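Local coordinates for protein intermedilysin (Streptococcus intermedius, PDB 5IMW) that probably binds cholesterol-containing host membranes, changes shape there and assembles with other copies into an oligomeric pore that lyses the cell, at residues A7-I12 with I220-I226; Y360-L365 with R415-N419. All coordinates share one frame; numbering follows the deposited sequence.

Contact 1 of 2, residues A7-I12 with I220-I226; sequences ALNDYI and ITPTDLI
Tyr11 lies across Pro222 and reaches on to Ile226, and its side chain is the easiest one to follow through this contact. Its CB sits against CB of Pro222 at 3.7 Å, and the same proline carbon touches CG, the root of the ring. The two side chains pass antiparallel, the root of the tyrosine against the proline ring. Further out, Pro222 O lies over one face of the tyrosine ring, while CE2 grazes CB of Leu225 at 4.3 Å. CZ and CE1 then meet the CG1-CD1 arm of Ile226, and Tyr11 OH comes within 3.4 Å of Ile226 CG1. The hydroxyl has its polar partner beyond these residues, in a hydrogen bond with Val230 O. With CG turned away from the backbone N (chi1 171°), the side chain leaves helix 2-14 over Pro222 and runs along helix 222-227 to Ile226.

These two short helices meet in the thiol-activated cytolysin region, away from the metal sites known from crystals of this protein. The axes of their touching parts run 10.2 Å apart, with N-to-C directions 45° from each other. The second helix starts in a capping box: Thr221 takes the N-cap position, accepting a weak bond from Thr223 N at OG1, and Asp224 OD2 receives Thr221 N at 3.2 Å (N-H...O 165°) on its syn side.

One turn back from Tyr11, Leu8 brings a second, mainly apolar layer. Its CD1 packs on CD1 of Leu225 at 3.5 Å, the two side chains crossing at about a right angle. Its CD2 touches Ile220 O at 3.7 Å and runs beside CG2 of the same isoleucine. Leu225 CD1 also receives CD1 of Ile12, and Phe216 covers Leu8 and Leu225 from a neighbouring loop.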
loop_
_atom_site.group_PDB
_atom_site.type_symbol
_atom_site.label_atom_id
_atom_site.label_comp_id
_atom_site.label_asym_id
_atom_site.label_seq_id
_atom_site.Cartn_x
_atom_site.Cartn_y
_atom_site.Cartn_z
ATOM N N ALA A 7 8.948 -9.820 -42.888
ATOM C CA ALA A 7 9.597 -8.529 -42.680
ATOM C C ALA A 7 9.077 -7.843 -41.423
ATOM O O ALA A 7 9.859 -7.292 -40.639
ATOM C CB ALA A 7 9.387 -7.636 -43.902
ATOM N N LEU A 8 7.761 -7.867 -41.210
ATOM C CA LEU A 8 7.193 -7.205 -40.041
ATOM C C LEU A 8 7.609 -7.904 -38.750
ATOM O O LEU A 8 7.794 -7.251 -37.718
ATOM C CB LEU A 8 5.670 -7.155 -40.161
ATOM C CG LEU A 8 4.893 -6.543 -38.995
ATOM C CD1 LEU A 8 5.467 -5.201 -38.594
ATOM C CD2 LEU A 8 3.427 -6.395 -39.375
ATOM N N ASN A 9 7.762 -9.230 -38.788
ATOM C CA ASN A 9 8.207 -9.957 -37.603
ATOM C C ASN A 9 9.613 -9.545 -37.188
ATOM O O ASN A 9 9.923 -9.520 -35.991
ATOM C CB ASN A 9 8.162 -11.465 -37.862
ATOM C CG ASN A 9 6.746 -12.001 -37.948
ATOM O OD1 ASN A 9 5.779 -11.251 -37.831
ATOM N ND2 ASN A 9 6.617 -13.309 -38.157
ATOM N N ASP A 10 10.473 -9.218 -38.155
ATOM C CA ASP A 10 11.859 -8.887 -37.842
ATOM C C ASP A 10 12.001 -7.477 -37.284
ATOM O O ASP A 10 12.904 -7.223 -36.479
ATOM C CB ASP A 10 12.732 -9.045 -39.088
ATOM C CG ASP A 10 12.707 -10.459 -39.638
ATOM O OD1 ASP A 10 13.318 -11.351 -39.012
ATOM O OD2 ASP A 10 12.084 -10.677 -40.698
ATOM N N TYR A 11 11.132 -6.550 -37.692
ATOM C CA TYR A 11 11.196 -5.201 -37.142
ATOM C C TYR A 11 10.786 -5.188 -35.675
ATOM O O TYR A 11 11.378 -4.463 -34.868
ATOM C CB TYR A 11 10.314 -4.255 -37.954
ATOM C CG TYR A 11 10.155 -2.896 -37.314
ATOM C CD1 TYR A 11 11.219 -2.004 -37.258
ATOM C CD2 TYR A 11 8.944 -2.506 -36.760
ATOM C CE1 TYR A 11 11.080 -0.762 -36.670
ATOM C CE2 TYR A 11 8.795 -1.266 -36.171
ATOM C CZ TYR A 11 9.867 -0.398 -36.128
ATOM O OH TYR A 11 9.719 0.837 -35.541
ATOM N N ILE A 12 9.779 -5.982 -35.311
ATOM C CA ILE A 12 9.351 -6.047 -33.917
ATOM C C ILE A 12 10.438 -6.685 -33.064
ATOM O O ILE A 12 10.808 -6.164 -32.005
ATOM C CB ILE A 12 8.022 -6.818 -33.798
ATOM C CG1 ILE A 12 6.957 -6.240 -34.739
ATOM C CG2 ILE A 12 7.522 -6.786 -32.366
ATOM C CD1 ILE A 12 6.523 -4.826 -34.417
ATOM N N ILE A 220 0.730 -5.185 -43.719
ATOM C CA ILE A 220 1.383 -4.119 -42.970
ATOM C C ILE A 220 2.889 -4.302 -43.088
ATOM O O ILE A 220 3.407 -5.418 -42.956
ATOM C CB ILE A 220 0.930 -4.125 -41.499
ATOM C CG1 ILE A 220 -0.577 -3.853 -41.378
ATOM C CG2 ILE A 220 1.700 -3.094 -40.696
ATOM C CD1 ILE A 220 -1.020 -2.492 -41.881
ATOM N N THR A 221 3.591 -3.212 -43.337
ATOM C CA THR A 221 5.038 -3.192 -43.470
ATOM C C THR A 221 5.661 -2.601 -42.215
ATOM O O THR A 221 4.965 -2.032 -41.372
ATOM C CB THR A 221 5.437 -2.382 -44.712
ATOM O OG1 THR A 221 6.851 -2.157 -44.723
ATOM C CG2 THR A 221 4.730 -1.039 -44.740
ATOM N N PRO A 222 6.973 -2.750 -42.026
ATOM C CA PRO A 222 7.613 -2.025 -40.917
ATOM C C PRO A 222 7.506 -0.517 -41.049
ATOM O O PRO A 222 7.502 0.184 -40.031
ATOM C CB PRO A 222 9.068 -2.500 -40.982
ATOM C CG PRO A 222 8.987 -3.848 -41.602
ATOM C CD PRO A 222 7.871 -3.768 -42.602
ATOM N N THR A 223 7.405 0.002 -42.275
ATOM C CA THR A 223 7.402 1.447 -42.480
ATOM C C THR A 223 6.200 2.103 -41.812
ATOM O O THR A 223 6.351 3.025 -41.003
ATOM C CB THR A 223 7.416 1.753 -43.978
ATOM O OG1 THR A 223 8.586 1.177 -44.572
ATOM C CG2 THR A 223 7.418 3.255 -44.225
ATOM N N ASP A 224 4.992 1.647 -42.146
ATOM C CA ASP A 224 3.790 2.313 -41.656
ATOM C C ASP A 224 3.695 2.299 -40.134
ATOM O O ASP A 224 2.983 3.133 -39.567
ATOM C CB ASP A 224 2.544 1.670 -42.273
ATOM C CG ASP A 224 2.579 0.163 -42.215
ATOM O OD1 ASP A 224 3.229 -0.368 -41.292
ATOM O OD2 ASP A 224 1.962 -0.487 -43.088
ATOM N N LEU A 225 4.390 1.380 -39.458
ATOM C CA LEU A 225 4.426 1.420 -37.998
ATOM C C LEU A 225 5.352 2.515 -37.483
ATOM O O LEU A 225 5.139 3.028 -36.377
ATOM C CB LEU A 225 4.867 0.066 -37.432
ATOM C CG LEU A 225 3.931 -1.133 -37.609
ATOM C CD1 LEU A 225 4.493 -2.340 -36.870
ATOM C CD2 LEU A 225 2.518 -0.833 -37.125
ATOM N N ILE A 226 6.374 2.887 -38.258
ATOM C CA ILE A 226 7.287 3.939 -37.823
ATOM C C ILE A 226 6.612 5.302 -37.908
ATOM O O ILE A 226 6.879 6.186 -37.083
ATOM C CB ILE A 226 8.587 3.895 -38.650
ATOM C CG1 ILE A 226 9.244 2.520 -38.490
ATOM C CG2 ILE A 226 9.537 5.014 -38.220
ATOM C CD1 ILE A 226 10.621 2.395 -39.095
#

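Contact 2 of 2, residues Y360-L365 with R415-N419; sequences YKDGAL and RFKGN
Asp362 and Lys417 run alongside one another in the same direction across this contact. The carboxylate meets the aliphatic part of the lysine, with Asp362 OD2 4.0 Å from Lys417 CG. Beyond CG the lysine chain runs extended, so NZ is carried past the acid and ends 5.9 Å from Asp362 OD2.

The aromatic groups are turned quite differently. Phe416 presents the edge of its ring to Leu365, CE2 standing 3.9 Å from Leu365 CB near the ring plane, and it makes an edge-to-face contact with Trp381 outside the two segments. Tyr360 meets Gly418 through its root: CB lies 3.4 Å from Gly418 O. Because CG is set beside the backbone N (chi1 -65°), the ring extends off from the loop, and Val47 of strand 44-59 packs against the side chain.

Between these groups the backbones run in nearly opposite directions. Gly363 N donates to Phe416 O at 2.9 Å, and the donor is tilted 29° from the carbonyl plane. Gly418 CA approaches Lys361 O at 3.6 Å in a CA-H...O contact. The loop 415-419, which joins two strands of the C-terminal beta sandwich, thereby lies along the chain where long strand 346-361 passes into that sandwich.

Backbone bonding thus joins the segments, while the charges of Asp362 and Lys417 do not meet. Asp362 is a zinc ligand in a crystal structure of this protein, although no zinc is bound here. Since Lys417 NZ does not reach the carboxylate oxygens, the lysine could polarise them only at long range.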
loop_
_atom_site.group_PDB
_atom_site.type_symbol
_atom_site.label_atom_id
_atom_site.label_comp_id
_atom_site.label_asym_id
_atom_site.label_seq_id
_atom_site.Cartn_x
_atom_site.Cartn_y
_atom_site.Cartn_z
ATOM N N TYR A 360 4.565 10.159 23.839
ATOM C CA TYR A 360 5.310 9.532 24.924
ATOM C C TYR A 360 4.545 9.763 26.218
ATOM O O TYR A 360 4.345 10.912 26.628
ATOM C CB TYR A 360 6.727 10.100 25.026
ATOM C CG TYR A 360 7.602 9.812 23.822
ATOM C CD1 TYR A 360 8.336 8.635 23.737
ATOM C CD2 TYR A 360 7.699 10.719 22.772
ATOM C CE1 TYR A 360 9.138 8.367 22.643
ATOM C CE2 TYR A 360 8.500 10.459 21.672
ATOM C CZ TYR A 360 9.217 9.280 21.615
ATOM O OH TYR A 360 10.017 9.008 20.529
ATOM N N LYS A 361 4.119 8.677 26.857
ATOM C CA LYS A 361 3.344 8.778 28.082
ATOM C C LYS A 361 4.259 9.154 29.246
ATOM O O LYS A 361 5.485 9.192 29.122
ATOM C CB LYS A 361 2.621 7.461 28.381
ATOM C CG LYS A 361 2.179 6.655 27.159
ATOM C CD LYS A 361 1.167 7.397 26.295
ATOM C CE LYS A 361 1.384 7.128 24.811
ATOM N NZ LYS A 361 1.615 5.687 24.504
ATOM N N ASP A 362 3.648 9.448 30.389
ATOM C CA ASP A 362 4.410 9.658 31.610
ATOM C C ASP A 362 4.834 8.313 32.185
ATOM O O ASP A 362 4.096 7.326 32.109
ATOM C CB ASP A 362 3.586 10.441 32.633
ATOM C CG ASP A 362 3.385 11.893 32.232
ATOM O OD1 ASP A 362 3.672 12.236 31.066
ATOM O OD2 ASP A 362 2.936 12.692 33.081
ATOM N N GLY A 363 6.039 8.275 32.757
ATOM C CA GLY A 363 6.620 7.055 33.267
ATOM C C GLY A 363 6.967 7.151 34.744
ATOM O O GLY A 363 6.824 8.196 35.383
ATOM N N ALA A 364 7.434 6.022 35.272
ATOM C CA ALA A 364 7.837 5.940 36.667
ATOM C C ALA A 364 8.768 4.750 36.830
ATOM O O ALA A 364 8.539 3.692 36.239
ATOM C CB ALA A 364 6.624 5.802 37.594
ATOM N N LEU A 365 9.816 4.931 37.629
ATOM C CA LEU A 365 10.771 3.870 37.921
ATOM C C LEU A 365 10.905 3.744 39.428
ATOM O O LEU A 365 11.277 4.710 40.103
ATOM C CB LEU A 365 12.131 4.156 37.279
ATOM C CG LEU A 365 13.328 3.394 37.853
ATOM C CD1 LEU A 365 13.088 1.893 37.840
ATOM C CD2 LEU A 365 14.595 3.731 37.077
ATOM N N ARG A 415 9.576 9.662 39.095
ATOM C CA ARG A 415 8.463 9.898 38.180
ATOM C C ARG A 415 8.952 10.797 37.047
ATOM O O ARG A 415 9.077 12.014 37.212
ATOM C CB ARG A 415 7.274 10.508 38.920
ATOM C CG ARG A 415 6.803 9.673 40.112
ATOM C CD ARG A 415 5.284 9.645 40.242
ATOM N NE ARG A 415 4.839 9.933 41.603
ATOM C CZ ARG A 415 3.565 10.050 41.964
ATOM N NH1 ARG A 415 2.600 9.901 41.064
ATOM N NH2 ARG A 415 3.256 10.316 43.224
ATOM N N PHE A 416 9.225 10.188 35.895
ATOM C CA PHE A 416 9.673 10.911 34.716
ATOM C C PHE A 416 8.483 11.326 33.860
ATOM O O PHE A 416 7.463 10.636 33.802
ATOM C CB PHE A 416 10.616 10.049 33.872
ATOM C CG PHE A 416 11.769 9.468 34.638
ATOM C CD1 PHE A 416 12.803 10.272 35.087
ATOM C CD2 PHE A 416 11.830 8.107 34.886
ATOM C CE1 PHE A 416 13.866 9.730 35.784
ATOM C CE2 PHE A 416 12.891 7.559 35.580
ATOM C CZ PHE A 416 13.910 8.372 36.030
ATOM N N LYS A 417 8.628 12.464 33.187
ATOM C CA LYS A 417 7.648 12.904 32.210
ATOM C C LYS A 417 8.043 12.390 30.824
ATOM O O LYS A 417 9.044 11.687 30.657
ATOM C CB LYS A 417 7.512 14.426 32.249
ATOM C CG LYS A 417 6.222 14.904 32.898
ATOM C CD LYS A 417 6.226 16.408 33.124
ATOM C CE LYS A 417 4.896 16.895 33.680
ATOM N NZ LYS A 417 4.701 18.357 33.472
ATOM N N GLY A 418 7.246 12.740 29.811
ATOM C CA GLY A 418 7.412 12.153 28.490
ATOM C C GLY A 418 8.641 12.622 27.736
ATOM O O GLY A 418 9.032 11.980 26.755
ATOM N N ASN A 419 9.264 13.718 28.169
ATOM C CA ASN A 419 10.424 14.274 27.467
ATOM C C ASN A 419 11.723 13.781 28.107
ATOM O O ASN A 419 12.545 14.550 28.598
ATOM C CB ASN A 419 10.360 15.799 27.453
ATOM C CG ASN A 419 9.791 16.374 28.733
ATOM O OD1 ASN A 419 8.813 17.120 28.709
ATOM N ND2 ASN A 419 10.390 16.015 29.863
#

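How the contacts relate
Contact 1 and contact 2 sit on opposite sides of the centre of this elongated molecule, their centres 73 Å apart and their nearest atoms about 55 Å apart, so neither touches the other. They follow one another along the chain: 7-12 with 220-226 is complete before 360-365 with 415-419 begins. The first joins two helices at the end that holds the N-terminus, while the second lies where strand 346-361 enters the beta sandwich. Metal sites known from crystals of this protein concern contact 2 alone: it contains zinc ligand Asp362, and the side chain of Lys361 is about 5 Å from that of copper ligand Glu44.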